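Local coordinates for protein beta-galactosidase/beta-glucuronidase (PDB 6MVF) that binds flavin mononucleotide and is a glycoside hydrolase family 2 beta-glucuronidase, cleaving beta-glucuronides, at residues Arg586-Ala589 with Gln590-Gly593. Numbering follows the deposited sequence.
Sequences RRHA and QRAG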
loop_
_atom_site.group_PDB
_atom_site.type_symbol
_atom_site.label_atom_id
_atom_site.label_comp_id
_atom_site.label_asym_id
_atom_site.label_seq_id
_atom_site.Cartn_x
_atom_site.Cartn_y
_atom_site.Cartn_z
ATOM N N ARG A 586 33.966 -15.475 10.691
ATOM C CA ARG A 586 34.212 -14.717 9.465
ATOM C C ARG A 586 34.954 -13.400 9.745
ATOM O O ARG A 586 35.730 -12.936 8.895
ATOM C CB ARG A 586 32.894 -14.444 8.732
ATOM C CG ARG A 586 32.118 -13.346 9.403
ATOM C CD ARG A 586 30.823 -12.989 8.751
ATOM N NE ARG A 586 29.864 -14.078 8.679
ATOM C CZ ARG A 586 28.620 -13.903 8.246
ATOM N NH1 ARG A 586 28.227 -12.689 7.874
ATOM N NH2 ARG A 586 27.779 -14.926 8.168
ATOM N N ARG A 587 34.735 -12.787 10.920
ATOM C CA ARG A 587 35.449 -11.574 11.300
ATOM C C ARG A 587 36.854 -11.865 11.818
ATOM O O ARG A 587 37.675 -10.942 11.893
ATOM C CB ARG A 587 34.637 -10.775 12.326
ATOM C CG ARG A 587 33.408 -10.118 11.703
ATOM C CD ARG A 587 32.366 -9.643 12.713
ATOM N NE ARG A 587 31.605 -10.740 13.293
ATOM C CZ ARG A 587 30.501 -11.272 12.775
ATOM N NH1 ARG A 587 29.981 -10.813 11.635
ATOM N NH2 ARG A 587 29.917 -12.280 13.404
ATOM N N HIS A 588 37.168 -13.123 12.132
ATOM C CA HIS A 588 38.559 -13.554 12.281
ATOM C C HIS A 588 39.119 -13.819 10.877
ATOM O O HIS A 588 39.466 -14.942 10.503
ATOM C CB HIS A 588 38.645 -14.780 13.190
ATOM C CG HIS A 588 40.035 -15.129 13.633
ATOM N ND1 HIS A 588 40.284 -15.995 14.679
ATOM C CD2 HIS A 588 41.249 -14.745 13.165
ATOM C CE1 HIS A 588 41.591 -16.117 14.844
ATOM N NE2 HIS A 588 42.198 -15.373 13.936
ATOM N N ALA A 589 39.178 -12.733 10.092
ATOM C CA ALA A 589 39.409 -12.832 8.651
ATOM C C ALA A 589 40.823 -13.310 8.321
ATOM O O ALA A 589 41.017 -14.091 7.382
ATOM C CB ALA A 589 39.133 -11.483 7.995
ATOM N N GLN A 590 41.822 -12.857 9.062
ATOM C CA GLN A 590 43.215 -13.204 8.795
ATOM C C GLN A 590 43.703 -14.174 9.866
ATOM O O GLN A 590 43.718 -13.836 11.052
ATOM C CB GLN A 590 44.072 -11.939 8.746
ATOM C CG GLN A 590 43.876 -11.134 7.462
ATOM C CD GLN A 590 44.331 -9.695 7.601
ATOM O OE1 GLN A 590 44.530 -9.220 8.706
ATOM N NE2 GLN A 590 44.488 -8.994 6.478
ATOM N N ARG A 591 44.093 -15.377 9.449
ATOM C CA ARG A 591 44.424 -16.469 10.363
ATOM C C ARG A 591 45.889 -16.852 10.216
ATOM O O ARG A 591 46.324 -17.250 9.131
ATOM C CB ARG A 591 43.534 -17.690 10.106
ATOM C CG ARG A 591 42.066 -17.346 10.103
ATOM C CD ARG A 591 41.298 -18.271 10.959
ATOM N NE ARG A 591 39.897 -17.892 11.072
ATOM C CZ ARG A 591 38.960 -18.743 11.466
ATOM N NH1 ARG A 591 39.314 -19.987 11.758
ATOM N NH2 ARG A 591 37.689 -18.369 11.562
ATOM N N ALA A 592 46.634 -16.755 11.315
ATOM C CA ALA A 592 48.029 -17.164 11.381
ATOM C C ALA A 592 48.145 -18.543 12.016
ATOM O O ALA A 592 47.405 -18.880 12.947
ATOM C CB ALA A 592 48.849 -16.151 12.181
ATOM N N GLY A 593 49.074 -19.340 11.507
ATOM C CA GLY A 593 49.262 -20.692 12.008
ATOM C C GLY A 593 49.306 -21.731 10.905
ATOM O O GLY A 593 48.784 -21.515 9.807
#
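One face of the His588 imidazole carries the side chain of Arg591, and Gln590 O sits at the ring edge in its plane, 3.4 Å from His588 CD2. Seen from the Arg591 guanidinium, His588 ND1 lies over one face and His588 O at the edge, in plane. The inverse gamma turn centred on His588 leads into strand 590-592, which within this chain edges a mixed sheet of the C-terminal beta domain, parallel to strand 646-654. The CH-pi geometry is nearly axial: Arg591 CD stands 4.2 Å from the centroid of the His588 ring and 9° off the ring normal. Arg591 NE covers the same face toward the rim, 3.8 Å from His588 CG, with the guanidinium and ring planes 36° apart. Arg591 also grips the turn's backbone: Arg591 NE donates to His588 O at 3.0 Å, almost straight (169°). The Arg591 chain is bent at chi2, which lays CD over the ring and sets NE beside His588 O. Beyond this bond, NH1 meets Glu597 O and Thr596 OG1 while NH2 reaches Gly585 O, so every guanidinium nitrogen has an acceptor. A leucine in place of Arg591 would probably leave His588 O, Glu597 O and Thr596 OG1 without the donor that joins them. The imidazole NE2 bonds to Glu657, while Tyr661 meets the ring at a steep angle. On Gln590 the amide NE2 goes to Glu652 of the adjoining strand. Within the turn, a weak backbone bond runs from Ala589 N to Arg587 O at 3.0 Å.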